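Local coordinates for dinitrogenase iron-molybdenum cofactor biosynthesis domain-containing protein (Pyrococcus horikoshii, PDB 2YX6), which is of uncharacterised cellular role but binds ADP and belongs to the family of iron-molybdenum cofactor biosynthesis proteins of dinitrogenase, at the interface of chains A and B. Sequence-based numbering; all coordinates share one arbitrary frame. Chains: chain A/B, Hypothetical protein PH0822.

Contact 1: the interface of chains A and B. Residues chain A 66, 86-89, 102, 107; chain B 81, 84, 86-87.
A:Val88 and B:Asn81 point at each other across the interface, and the methyl A:Val88 CG1 rests 3.6 Å from the amide carbon B:Asn81 CG. With chi1 at -178° CG1 is turned away from the valine's backbone N, and the second methyl, A:Val88 CG2, reaches the hydroxyl B:Ser86 OG at 3.3 Å. That hydroxyl also faces A:Ile66, whose methyl CG2 is 3.5 Å from B:Ser86 OG with CD1 close beside it, so methyls of both chain A residues line one serine oxygen. The two copies of Ser86 face each other about the two-fold relation: A:Ser86 CB and B:Ser86 CB are 3.3 Å apart, a close approach for two methylene carbons. Next to them A:Val87 and B:Val87 form an antiparallel bridge, with water joining the backbones. Water 1 lies 2.8 Å from A:Val87 N and reaches B:Val87 O; water 2 serves the exchanged pair and also lies 3.0 Å from the side-chain oxygen OD1 of B:Asn81. Farther along, the A:Phe102 ring brings CE1 to 3.4 Å from B:Gly84 O, while A:Leu107 CD2 sits in plane at the edge of that same ring and CB of the leucine packs against B:Asn81 O. The patch joins the two 86-88 strands at a water-mediated bridge in what may be the biological dimer. Val87 and Asn81 bind ADP in this protein, so although no nucleotide is present here, the interface probably also shapes its site.

Contact 2: the interface of chains A and B. Residues chain A 75, 78, 82; chain B 109, 111.
A:Glu78 and B:Tyr111 make the main contact of this patch, a helix-to-loop junction in which helix 74-82 of chain A receives a tyrosine from chain B. They hide 59 and 73 Å² of their surfaces, well above the other residues described here.

Carboxylate-to-ring contact comes first. The glutamate carboxyl carbon CD lies in plane at the edge of the tyrosine ring, not over a face, and is 3.4 Å from CD1. The carboxylate is turned 75° from the ring plane, and its OE1 comes to 3.3 Å from the same CD1. An anionic carboxylate so placed would probably be favoured by the partly positive rim of the ring, although no hydrogen bond joins the pair.

Aliphatic packing supports this arrangement. With CG placed beside the backbone N (chi1 -73°) and the chain extended beyond it, A:Glu78 runs alongside one border of the ring: CB meets CE1 of B:Tyr111 at 3.6 Å, and CG approaches CD1. An alanine at A:Glu78 would keep the CB contact, but the CD1 edge of B:Tyr111 would probably lose its carboxylate neighbour, leaving the ring less firmly fixed in rotation. At the other end of the patch the B:Ile109 branch atom CG1 lies against the backbone of A:Ser82, 4.0 Å from its CA, a looser contact burying far less surface.

Charge is the third element. The A:Arg75 guanidinium, brought round by a bend at chi2 (65°), approaches the tyrosine from the same helix. It may partly offset the glutamate's charge, yet A:Arg75 NH2 and A:Glu78 OE1 stand 4.1 Å apart, beyond a direct salt bridge. On the ring side, NH2 of A:Arg75 lies 4.0 Å from CE1 of B:Tyr111.

Contact 1: the interface of chains A and B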
ATOM      1  N   ILE A  66       3.947  -0.473  -4.674  1.00 16.42           N
ATOM      2  CA  ILE A  66       4.056  -0.289  -3.225  1.00 16.70           C
ATOM      3  C   ILE A  66       5.395   0.356  -2.878  1.00 16.11           C
ATOM      4  O   ILE A  66       6.400   0.057  -3.455  1.00 16.78           O
ATOM      5  CB  ILE A  66       3.923  -1.638  -2.457  1.00 15.81           C
ATOM      6  CG1 ILE A  66       2.561  -2.249  -2.753  1.00 16.96           C
ATOM      7  CG2 ILE A  66       4.140  -1.416  -0.926  1.00 14.78           C
ATOM      8  CD1 ILE A  66       2.181  -3.395  -1.835  1.00 20.93           C
ATOM      9  N   SER A  86       0.610   2.683  -2.993  1.00 16.59           N
ATOM     10  CA  SER A  86       0.391   2.534  -1.556  1.00 17.82           C
ATOM     11  C   SER A  86       1.693   2.752  -0.896  1.00 16.09           C
ATOM     12  O   SER A  86       2.702   2.344  -1.420  1.00 17.79           O
ATOM     13  CB  SER A  86      -0.048   1.085  -1.237  1.00 16.91           C
ATOM     14  OG  SER A  86      -1.271   0.910  -1.906  1.00 24.38           O
ATOM     15  N   VAL A  87       1.686   3.331   0.282  1.00 16.41           N
ATOM     16  CA  VAL A  87       2.938   3.637   0.956  1.00 16.55           C
ATOM     17  C   VAL A  87       2.862   2.969   2.339  1.00 17.01           C
ATOM     18  O   VAL A  87       1.818   3.071   3.004  1.00 18.19           O
ATOM     19  CB  VAL A  87       3.127   5.220   1.109  1.00 18.49           C
ATOM     20  CG1 VAL A  87       4.435   5.626   1.965  1.00 17.86           C
ATOM     21  CG2 VAL A  87       3.125   5.942  -0.230  1.00 15.85           C
ATOM     22  N   VAL A  88       3.947   2.338   2.786  1.00 14.96           N
ATOM     23  CA  VAL A  88       4.068   1.849   4.164  1.00 16.50           C
ATOM     24  C   VAL A  88       5.147   2.684   4.876  1.00 17.07           C
ATOM     25  O   VAL A  88       6.265   2.834   4.337  1.00 17.73           O
ATOM     26  CB  VAL A  88       4.479   0.327   4.226  1.00 14.92           C
ATOM     27  CG1 VAL A  88       4.544  -0.152   5.718  1.00 18.37           C
ATOM     28  CG2 VAL A  88       3.495  -0.514   3.438  1.00 15.82           C
ATOM     29  N   THR A  89       4.779   3.271   6.029  1.00 17.68           N
ATOM     30  CA  THR A  89       5.677   4.130   6.819  1.00 18.22           C
ATOM     31  C   THR A  89       6.127   3.401   8.053  1.00 20.48           C
ATOM     32  O   THR A  89       5.537   2.399   8.412  1.00 18.99           O
ATOM     33  CB  THR A  89       4.972   5.439   7.263  1.00 19.60           C
ATOM     34  OG1 THR A  89       3.870   5.128   8.135  1.00 13.07           O
ATOM     35  CG2 THR A  89       4.469   6.202   6.041  1.00 16.46           C
ATOM     36  N   PHE A 102       8.419  -8.446   4.893  1.00 21.90           N
ATOM     37  CA  PHE A 102       7.279  -8.057   4.084  1.00 21.64           C
ATOM     38  C   PHE A 102       6.531  -9.284   3.455  1.00 21.81           C
ATOM     39  O   PHE A 102       5.309  -9.473   3.604  1.00 20.67           O
ATOM     40  CB  PHE A 102       7.764  -7.036   3.026  1.00 21.54           C
ATOM     41  CG  PHE A 102       6.643  -6.468   2.199  1.00 23.76           C
ATOM     42  CD1 PHE A 102       5.825  -5.457   2.719  1.00 23.21           C
ATOM     43  CD2 PHE A 102       6.361  -6.999   0.921  1.00 21.29           C
ATOM     44  CE1 PHE A 102       4.730  -4.958   1.949  1.00 24.57           C
ATOM     45  CE2 PHE A 102       5.298  -6.519   0.176  1.00 23.33           C
ATOM     46  CZ  PHE A 102       4.481  -5.502   0.690  1.00 23.84           C
ATOM     47  N   LEU A 107       6.089  -7.442   9.405  1.00 24.33           N
ATOM     48  CA  LEU A 107       6.956  -6.332   9.178  1.00 25.24           C
ATOM     49  C   LEU A 107       7.141  -5.697  10.547  1.00 25.33           C
ATOM     50  O   LEU A 107       6.193  -5.678  11.341  1.00 25.22           O
ATOM     51  CB  LEU A 107       6.296  -5.398   8.157  1.00 24.91           C
ATOM     52  CG  LEU A 107       7.174  -4.708   7.153  1.00 23.22           C
ATOM     53  CD1 LEU A 107       8.009  -5.765   6.594  1.00 22.55           C
ATOM     54  CD2 LEU A 107       6.316  -4.078   6.079  1.00 21.76           C
TER
ATOM     55  N   ASN B  81       0.109  -2.599   8.419  1.00 18.94           N
ATOM     56  CA  ASN B  81       1.459  -2.461   8.030  1.00 19.12           C
ATOM     57  C   ASN B  81       2.356  -3.526   8.667  1.00 19.27           C
ATOM     58  O   ASN B  81       3.253  -4.068   8.010  1.00 20.84           O
ATOM     59  CB  ASN B  81       1.899  -1.039   8.401  1.00 18.15           C
ATOM     60  CG  ASN B  81       1.397   0.021   7.395  1.00 20.81           C
ATOM     61  OD1 ASN B  81       0.697  -0.280   6.404  1.00 15.59           O
ATOM     62  ND2 ASN B  81       1.730   1.267   7.683  1.00 17.91           N
ATOM     63  N   GLY B  84       2.292  -6.526   6.721  1.00 18.81           N
ATOM     64  CA  GLY B  84       2.871  -6.410   5.352  1.00 18.84           C
ATOM     65  C   GLY B  84       1.759  -6.009   4.418  1.00 18.51           C
ATOM     66  O   GLY B  84       1.823  -6.303   3.220  1.00 21.10           O
ATOM     67  N   SER B  86      -0.597  -2.804   2.882  1.00 16.59           N
ATOM     68  CA  SER B  86      -0.522  -1.370   2.616  1.00 17.82           C
ATOM     69  C   SER B  86      -1.907  -0.859   2.620  1.00 16.09           C
ATOM     70  O   SER B  86      -2.794  -1.535   2.156  1.00 17.79           O
ATOM     71  CB  SER B  86       0.052  -1.124   1.202  1.00 16.91           C
ATOM     72  OG  SER B  86       1.355  -1.651   1.231  1.00 24.38           O
ATOM     73  N   VAL B  87      -2.103   0.356   3.077  1.00 16.41           N
ATOM     74  CA  VAL B  87      -3.451   0.895   3.172  1.00 16.55           C
ATOM     75  C   VAL B  87      -3.449   2.215   2.382  1.00 17.01           C
ATOM     76  O   VAL B  87      -2.506   3.010   2.534  1.00 18.19           O
ATOM     77  CB  VAL B  87      -3.849   1.158   4.701  1.00 18.49           C
ATOM     78  CG1 VAL B  87      -5.285   1.879   4.871  1.00 17.86           C
ATOM     79  CG2 VAL B  87      -3.786  -0.103   5.548  1.00 15.85           C
TER
HETATM   80  O   HOH W   1      -0.516   4.590   1.388  1.00 16.97           O
HETATM   81  O   HOH W   2      -0.210   1.828   4.458  1.00 16.97           O

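Contact 2: the interface of chains A and B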
ATOM      1  N   ARG A  75       2.015  15.012   2.255  1.00 24.90           N
ATOM      2  CA  ARG A  75       1.804  15.420   0.878  1.00 24.13           C
ATOM      3  C   ARG A  75       2.313  14.382  -0.125  1.00 22.72           C
ATOM      4  O   ARG A  75       1.617  14.129  -1.116  1.00 23.01           O
ATOM      5  CB  ARG A  75       2.504  16.758   0.633  1.00 25.21           C
ATOM      6  CG  ARG A  75       2.197  17.367  -0.706  1.00 28.03           C
ATOM      7  CD  ARG A  75       0.719  17.748  -0.825  1.00 34.13           C
ATOM      8  NE  ARG A  75       0.289  17.900  -2.235  1.00 32.95           N
ATOM      9  CZ  ARG A  75      -0.160  16.907  -3.023  1.00 35.54           C
ATOM     10  NH1 ARG A  75      -0.533  17.167  -4.280  1.00 33.98           N
ATOM     11  NH2 ARG A  75      -0.229  15.658  -2.584  1.00 30.52           N
ATOM     12  N   GLU A  78       0.066  11.367  -0.054  1.00 18.61           N
ATOM     13  CA  GLU A  78      -1.175  11.651  -0.804  1.00 20.26           C
ATOM     14  C   GLU A  78      -0.952  11.643  -2.343  1.00 19.35           C
ATOM     15  O   GLU A  78      -1.757  11.094  -3.125  1.00 19.03           O
ATOM     16  CB  GLU A  78      -1.745  12.997  -0.359  1.00 21.37           C
ATOM     17  CG  GLU A  78      -2.363  12.925   1.007  1.00 25.68           C
ATOM     18  CD  GLU A  78      -2.644  14.307   1.564  1.00 31.38           C
ATOM     19  OE1 GLU A  78      -2.115  15.289   1.028  1.00 30.24           O
ATOM     20  OE2 GLU A  78      -3.405  14.411   2.529  1.00 31.04           O
ATOM     21  N   SER A  82      -2.665   9.210  -5.065  1.00 19.89           N
ATOM     22  CA  SER A  82      -3.405   9.713  -6.204  1.00 19.49           C
ATOM     23  C   SER A  82      -2.952   8.958  -7.460  1.00 19.59           C
ATOM     24  O   SER A  82      -3.713   8.863  -8.429  1.00 20.61           O
ATOM     25  CB  SER A  82      -3.216  11.221  -6.348  1.00 20.00           C
ATOM     26  OG  SER A  82      -1.939  11.488  -6.937  1.00 25.34           O
TER
ATOM     27  N   ILE B 109      -8.524  11.228  -4.430  1.00 25.62           N
ATOM     28  CA  ILE B 109      -8.359  11.138  -2.956  1.00 25.36           C
ATOM     29  C   ILE B 109      -8.981  12.316  -2.247  1.00 25.37           C
ATOM     30  O   ILE B 109      -8.768  13.454  -2.653  1.00 24.93           O
ATOM     31  CB  ILE B 109      -6.827  11.128  -2.555  1.00 25.04           C
ATOM     32  CG1 ILE B 109      -6.068   9.955  -3.231  1.00 24.42           C
ATOM     33  CG2 ILE B 109      -6.671  11.084  -1.053  1.00 23.64           C
ATOM     34  CD1 ILE B 109      -6.803   8.636  -3.145  1.00 24.21           C
ATOM     35  N   TYR B 111      -8.411  14.497   0.369  1.00 27.69           N
ATOM     36  CA  TYR B 111      -7.303  14.909   1.216  1.00 30.65           C
ATOM     37  C   TYR B 111      -7.775  15.237   2.607  1.00 30.94           C
ATOM     38  O   TYR B 111      -6.987  15.148   3.554  1.00 31.15           O
ATOM     39  CB  TYR B 111      -6.542  16.120   0.624  1.00 32.50           C
ATOM     40  CG  TYR B 111      -5.977  15.846  -0.745  1.00 35.40           C
ATOM     41  CD1 TYR B 111      -4.742  15.238  -0.890  1.00 40.93           C
ATOM     42  CD2 TYR B 111      -6.684  16.165  -1.890  1.00 39.21           C
ATOM     43  CE1 TYR B 111      -4.194  14.965  -2.150  1.00 41.70           C
ATOM     44  CE2 TYR B 111      -6.150  15.892  -3.182  1.00 41.73           C
ATOM     45  CZ  TYR B 111      -4.903  15.288  -3.292  1.00 40.33           C
ATOM     46  OH  TYR B 111      -4.366  14.984  -4.529  1.00 39.62           O
TER

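Contact 1 and contact 2 lie about 16 Å apart between the centres of their C-alpha atoms and belong to one two-fold symmetric interface. They share helix 74-82: contact 2 uses it from chain A, whereas contact 1 uses Asn81 near its end from chain B, so exchange of the chains brings both uses onto each helix. The segment following helix 95-103 is shared too, with Leu107 in contact 1 and Ile109 and Tyr111 in contact 2. The water-mediated strand bridge and the helix-to-loop packing therefore hold the same two subunits at separate points, which would probably limit their rocking against each other.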